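Local structure of 2-oxoglutarate-dependent dioxygenase DAO (Oryza sativa subsp. indica, 6KUN) at residues L85-A95 against W149-Y160. The protein probably uses iron(II) and 2-oxoglutarate to oxidise the auxin indole-3-acetic acid to inactive 2-oxoindole-3-acetic acid, helping to keep auxin levels in balance. Sequence-based numbering, arbitrary orientation.
Sequences LYEAFGLCDAA and WPCQFRMNRYNY. With AKG (2-oxoglutaric acid), chain G; IAC (1H-indol-3-ylacetic acid), chain H.
With CG of E87 lodged between its backbone N and carbonyl carbon (chi1 73°) and R157 bent at chi3 (86°), the two side chains run alongside each other and form a salt bridge. R157 approaches side-on: NH2 lies 2.9 Å and NE 3.0 Å from OE1 of E87, both meeting the carboxylate from above its plane, while that oxygen sits in the guanidinium plane. N159 ND2 supplies a third donor, 2.8 Å from E87 OE1 on the anti side, its amide turned steeply to the carboxylate. OE2 of E87 is satisfied by Y76 and K64, so an alanine here would probably leave R157 and the N159 amide without their shared acceptor and K64 without this carboxylate. Backbone bonds between the pairs E87–R157, F89–M155 and L91–F153 establish an antiparallel ladder within the larger sheet of the double-stranded beta-helix (jelly-roll) fold, strand 151-158 lying between 86-92 and 242-249. The face bearing Y86, N156 and Y158 looks into the active site. There Y86 CD1 lies over one face of the Y158 ring, toward its rim, 3.4 Å from CE2 of Y158, and Y86 OH donates to N156 OD1 (2.7 Å) from above the amide's carbonyl plane. That bond engages the oxygen of N156, whose ND2 contacts 2-oxoglutarate O4 and is hydrogen-bonded to S244; Y158 OH donates a very short bond (2.5 Å) to the same O4 of 2-oxoglutarate, which lies at the edge of the Y158 ring, in its plane. Farther along this face, R154 NH2 comes within 3.2 Å of O3 of indole-3-acetic acid, edge-on to the guanidinium. Beyond the ladder, D93 OD1 accepts C151 N (2.9 Å) and A95 N from opposite faces of its carboxylate, the latter closing an Asx turn.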
loop_
_atom_site.group_PDB
_atom_site.type_symbol
_atom_site.label_atom_id
_atom_site.label_comp_id
_atom_site.label_asym_id
_atom_site.label_seq_id
_atom_site.Cartn_x
_atom_site.Cartn_y
_atom_site.Cartn_z
ATOM N N LEU B 85 -12.936 11.317 17.495
ATOM C CA LEU B 85 -11.881 11.252 16.556
ATOM C C LEU B 85 -12.340 10.570 15.235
ATOM O O LEU B 85 -11.569 10.399 14.332
ATOM C CB LEU B 85 -10.697 10.531 17.155
ATOM C CG LEU B 85 -9.913 11.009 18.383
ATOM C CD1 LEU B 85 -8.675 10.165 18.559
ATOM C CD2 LEU B 85 -9.562 12.471 18.356
ATOM N N TYR B 86 -13.609 10.201 15.163
ATOM C CA TYR B 86 -14.168 9.398 14.083
ATOM C C TYR B 86 -14.999 10.260 13.148
ATOM O O TYR B 86 -15.795 11.082 13.602
ATOM C CB TYR B 86 -15.018 8.269 14.664
ATOM C CG TYR B 86 -15.773 7.440 13.646
ATOM C CD1 TYR B 86 -15.098 6.611 12.756
ATOM C CD2 TYR B 86 -17.154 7.470 13.581
ATOM C CE1 TYR B 86 -15.775 5.851 11.834
ATOM C CE2 TYR B 86 -17.847 6.698 12.652
ATOM C CZ TYR B 86 -17.142 5.892 11.782
ATOM O OH TYR B 86 -17.781 5.114 10.852
ATOM N N GLU B 87 -14.773 10.098 11.845
ATOM C CA GLU B 87 -15.614 10.695 10.815
ATOM C C GLU B 87 -15.770 9.669 9.700
ATOM O O GLU B 87 -14.980 8.730 9.582
ATOM C CB GLU B 87 -15.051 12.024 10.300
ATOM C CG GLU B 87 -13.830 11.920 9.416
ATOM C CD GLU B 87 -13.179 13.283 9.167
ATOM O OE1 GLU B 87 -12.034 13.482 9.639
ATOM O OE2 GLU B 87 -13.802 14.166 8.507
ATOM N N ALA B 88 -16.806 9.840 8.897
ATOM C CA ALA B 88 -17.107 8.794 7.944
ATOM C C ALA B 88 -18.045 9.293 6.864
ATOM O O ALA B 88 -18.667 10.351 6.985
ATOM C CB ALA B 88 -17.729 7.578 8.642
ATOM N N PHE B 89 -18.102 8.502 5.789
ATOM C CA PHE B 89 -19.086 8.617 4.720
ATOM C C PHE B 89 -19.794 7.283 4.654
ATOM O O PHE B 89 -19.123 6.242 4.532
ATOM C CB PHE B 89 -18.435 8.891 3.346
ATOM C CG PHE B 89 -17.772 10.226 3.222
ATOM C CD1 PHE B 89 -16.488 10.436 3.702
ATOM C CD2 PHE B 89 -18.406 11.255 2.526
ATOM C CE1 PHE B 89 -15.850 11.665 3.534
ATOM C CE2 PHE B 89 -17.789 12.487 2.354
ATOM C CZ PHE B 89 -16.517 12.699 2.847
ATOM N N GLY B 90 -21.114 7.296 4.753
ATOM C CA GLY B 90 -21.911 6.088 4.688
ATOM C C GLY B 90 -22.947 6.146 3.588
ATOM O O GLY B 90 -23.498 7.218 3.289
ATOM N N LEU B 91 -23.240 4.984 3.029
ATOM C CA LEU B 91 -24.148 4.817 1.903
ATOM C C LEU B 91 -25.044 3.626 2.181
ATOM O O LEU B 91 -24.575 2.494 2.251
ATOM C CB LEU B 91 -23.379 4.610 0.614
ATOM C CG LEU B 91 -24.149 4.561 -0.704
ATOM C CD1 LEU B 91 -23.130 4.086 -1.778
ATOM C CD2 LEU B 91 -25.367 3.723 -0.760
ATOM N N CYS B 92 -26.320 3.899 2.333
ATOM C CA CYS B 92 -27.425 2.933 2.396
ATOM C C CYS B 92 -28.475 3.387 1.381
ATOM O O CYS B 92 -28.829 4.575 1.373
ATOM C CB CYS B 92 -28.026 2.917 3.803
ATOM S SG CYS B 92 -29.004 1.469 4.152
ATOM N N ASP B 93 -28.954 2.495 0.500
ATOM C CA ASP B 93 -28.719 1.043 0.443
ATOM C C ASP B 93 -27.694 0.704 -0.645
ATOM O O ASP B 93 -27.943 0.883 -1.813
ATOM C CB ASP B 93 -30.082 0.329 0.169
ATOM C CG ASP B 93 -29.963 -1.182 0.040
ATOM O OD1 ASP B 93 -28.852 -1.740 0.142
ATOM O OD2 ASP B 93 -31.005 -1.846 -0.152
ATOM N N ALA B 94 -26.512 0.216 -0.233
ATOM C CA ALA B 94 -25.426 0.005 -1.170
ATOM C C ALA B 94 -25.635 -1.197 -2.072
ATOM O O ALA B 94 -24.825 -1.414 -2.968
ATOM C CB ALA B 94 -24.103 -0.136 -0.421
ATOM N N ALA B 95 -26.684 -1.995 -1.850
ATOM C CA ALA B 95 -27.047 -3.056 -2.770
ATOM C C ALA B 95 -28.050 -2.588 -3.796
ATOM O O ALA B 95 -28.368 -3.343 -4.728
ATOM C CB ALA B 95 -27.611 -4.263 -2.022
ATOM N N TRP B 149 -30.222 -8.369 -0.616
ATOM C CA TRP B 149 -30.208 -7.992 0.783
ATOM C C TRP B 149 -29.678 -6.558 0.914
ATOM O O TRP B 149 -28.609 -6.248 0.373
ATOM C CB TRP B 149 -29.323 -8.946 1.582
ATOM C CG TRP B 149 -29.879 -10.314 1.844
ATOM C CD1 TRP B 149 -30.703 -11.053 1.044
ATOM C CD2 TRP B 149 -29.587 -11.126 2.996
ATOM N NE1 TRP B 149 -30.967 -12.276 1.646
ATOM C CE2 TRP B 149 -30.315 -12.326 2.857
ATOM C CE3 TRP B 149 -28.844 -10.919 4.164
ATOM C CZ2 TRP B 149 -30.267 -13.331 3.804
ATOM C CZ3 TRP B 149 -28.821 -11.927 5.114
ATOM C CH2 TRP B 149 -29.511 -13.108 4.923
ATOM N N PRO B 150 -30.344 -5.694 1.677
ATOM C CA PRO B 150 -29.778 -4.371 1.957
ATOM C C PRO B 150 -28.364 -4.425 2.517
ATOM O O PRO B 150 -28.005 -5.312 3.307
ATOM C CB PRO B 150 -30.771 -3.776 2.959
ATOM C CG PRO B 150 -32.091 -4.351 2.506
ATOM C CD PRO B 150 -31.720 -5.810 2.201
ATOM N N CYS B 151 -27.564 -3.429 2.111
ATOM C CA CYS B 151 -26.163 -3.306 2.510
ATOM C C CYS B 151 -25.873 -1.871 2.899
ATOM O O CYS B 151 -26.503 -0.930 2.404
ATOM C CB CYS B 151 -25.188 -3.703 1.387
ATOM S SG CYS B 151 -25.130 -5.476 0.980
ATOM N N GLN B 152 -24.908 -1.704 3.800
ATOM C CA GLN B 152 -24.332 -0.391 4.093
ATOM C C GLN B 152 -22.844 -0.372 3.725
ATOM O O GLN B 152 -22.092 -1.290 4.070
ATOM C CB GLN B 152 -24.543 -0.018 5.567
ATOM C CG GLN B 152 -23.742 1.239 6.012
ATOM C CD GLN B 152 -24.598 2.422 6.436
ATOM O OE1 GLN B 152 -25.830 2.356 6.426
ATOM N NE2 GLN B 152 -23.947 3.517 6.808
ATOM N N PHE B 153 -22.449 0.650 2.986
ATOM C CA PHE B 153 -21.070 0.870 2.572
ATOM C C PHE B 153 -20.563 2.021 3.412
ATOM O O PHE B 153 -21.243 3.046 3.511
ATOM C CB PHE B 153 -20.988 1.197 1.081
ATOM C CG PHE B 153 -19.571 1.461 0.583
ATOM C CD1 PHE B 153 -18.644 0.439 0.515
ATOM C CD2 PHE B 153 -19.200 2.717 0.150
ATOM C CE1 PHE B 153 -17.357 0.675 0.045
ATOM C CE2 PHE B 153 -17.926 2.943 -0.319
ATOM C CZ PHE B 153 -17.013 1.946 -0.374
ATOM N N ARG B 154 -19.418 1.848 4.055
ATOM C CA ARG B 154 -18.873 2.910 4.906
ATOM C C ARG B 154 -17.394 3.149 4.602
ATOM O O ARG B 154 -16.614 2.212 4.389
ATOM C CB ARG B 154 -19.040 2.570 6.365
ATOM C CG ARG B 154 -19.385 3.689 7.279
ATOM C CD ARG B 154 -19.396 3.184 8.734
ATOM N NE ARG B 154 -20.698 2.690 9.186
ATOM C CZ ARG B 154 -20.882 1.978 10.299
ATOM N NH1 ARG B 154 -19.845 1.659 11.065
ATOM N NH2 ARG B 154 -22.097 1.573 10.639
ATOM N N MET B 155 -17.031 4.417 4.537
ATOM C CA MET B 155 -15.646 4.873 4.463
ATOM C C MET B 155 -15.381 5.588 5.771
ATOM O O MET B 155 -16.182 6.454 6.171
ATOM C CB MET B 155 -15.423 5.778 3.251
ATOM C CG MET B 155 -15.569 5.044 1.922
ATOM S SD MET B 155 -15.623 6.144 0.461
ATOM C CE MET B 155 -17.143 7.095 0.730
ATOM N N ASN B 156 -14.313 5.185 6.460
ATOM C CA ASN B 156 -14.081 5.653 7.824
ATOM C C ASN B 156 -12.702 6.314 7.946
ATOM O O ASN B 156 -11.726 5.878 7.330
ATOM C CB ASN B 156 -14.126 4.516 8.880
ATOM C CG ASN B 156 -15.312 3.564 8.708
ATOM O OD1 ASN B 156 -16.462 3.945 8.871
ATOM N ND2 ASN B 156 -15.013 2.301 8.408
ATOM N N ARG B 157 -12.610 7.304 8.829
ATOM C CA ARG B 157 -11.322 7.854 9.234
ATOM C C ARG B 157 -11.318 8.090 10.734
ATOM O O ARG B 157 -12.223 8.735 11.272
ATOM C CB ARG B 157 -11.019 9.157 8.505
ATOM C CG ARG B 157 -9.640 9.672 8.734
ATOM C CD ARG B 157 -9.311 10.793 7.780
ATOM N NE ARG B 157 -9.742 12.092 8.262
ATOM C CZ ARG B 157 -9.145 13.243 7.933
ATOM N NH1 ARG B 157 -8.098 13.232 7.132
ATOM N NH2 ARG B 157 -9.597 14.387 8.412
ATOM N N TYR B 158 -10.305 7.553 11.404
ATOM C CA TYR B 158 -10.074 7.790 12.837
ATOM C C TYR B 158 -8.871 8.719 12.940
ATOM O O TYR B 158 -7.772 8.381 12.494
ATOM C CB TYR B 158 -9.865 6.474 13.607
ATOM C CG TYR B 158 -10.993 5.467 13.394
ATOM C CD1 TYR B 158 -11.084 4.745 12.209
ATOM C CD2 TYR B 158 -11.968 5.254 14.359
ATOM C CE1 TYR B 158 -12.106 3.846 11.990
ATOM C CE2 TYR B 158 -13.000 4.359 14.150
ATOM C CZ TYR B 158 -13.058 3.653 12.963
ATOM O OH TYR B 158 -14.074 2.748 12.739
ATOM N N ASN B 159 -9.090 9.910 13.474
ATOM C CA ASN B 159 -8.064 10.951 13.482
ATOM C C ASN B 159 -7.205 10.838 14.732
ATOM O O ASN B 159 -7.320 11.596 15.693
ATOM C CB ASN B 159 -8.720 12.316 13.363
ATOM C CG ASN B 159 -9.337 12.513 12.012
ATOM O OD1 ASN B 159 -8.644 12.412 11.001
ATOM N ND2 ASN B 159 -10.646 12.741 11.979
ATOM N N TYR B 160 -6.310 9.865 14.684
ATOM C CA TYR B 160 -5.368 9.625 15.754
ATOM C C TYR B 160 -4.319 10.722 15.831
ATOM O O TYR B 160 -4.007 11.385 14.836
ATOM C CB TYR B 160 -4.674 8.286 15.533
ATOM C CG TYR B 160 -5.571 7.068 15.600
ATOM C CD1 TYR B 160 -6.737 7.073 16.361
ATOM C CD2 TYR B 160 -5.227 5.905 14.922
ATOM C CE1 TYR B 160 -7.527 5.964 16.447
ATOM C CE2 TYR B 160 -6.015 4.780 15.000
ATOM C CZ TYR B 160 -7.163 4.818 15.762
ATOM O OH TYR B 160 -7.934 3.703 15.839
HETATM C C1 AKG G . -16.377 -2.477 12.322
HETATM O O1 AKG G . -15.901 -2.984 11.283
HETATM O O2 AKG G . -17.601 -2.516 12.576
HETATM C C2 AKG G . -15.479 -1.821 13.267
HETATM O O5 AKG G . -15.404 -2.216 14.418
HETATM C C3 AKG G . -14.643 -0.648 12.811
HETATM C C4 AKG G . -14.087 -0.931 11.421
HETATM C C5 AKG G . -13.231 0.230 10.976
HETATM O O3 AKG G . -12.001 0.046 10.839
HETATM O O4 AKG G . -13.782 1.331 10.760
HETATM C C IAC H . -26.191 -1.119 16.029
HETATM C C1 IAC H . -26.144 0.105 15.451
HETATM C C2 IAC H . -25.693 1.232 16.184
HETATM C C3 IAC H . -25.294 1.080 17.489
HETATM C C4 IAC H . -25.332 -0.174 18.072
HETATM C C5 IAC H . -25.796 -1.244 17.349
HETATM C C7 IAC H . -26.581 -0.025 14.188
HETATM C C8 IAC H . -26.913 -1.348 13.958
HETATM C C17 IAC H . -26.777 0.966 13.044
HETATM C C18 IAC H . -25.492 1.263 12.293
HETATM N N IAC H . -26.669 -2.026 15.111
HETATM O O2 IAC H . -25.312 2.435 11.860
HETATM O O3 IAC H . -24.641 0.355 12.085
#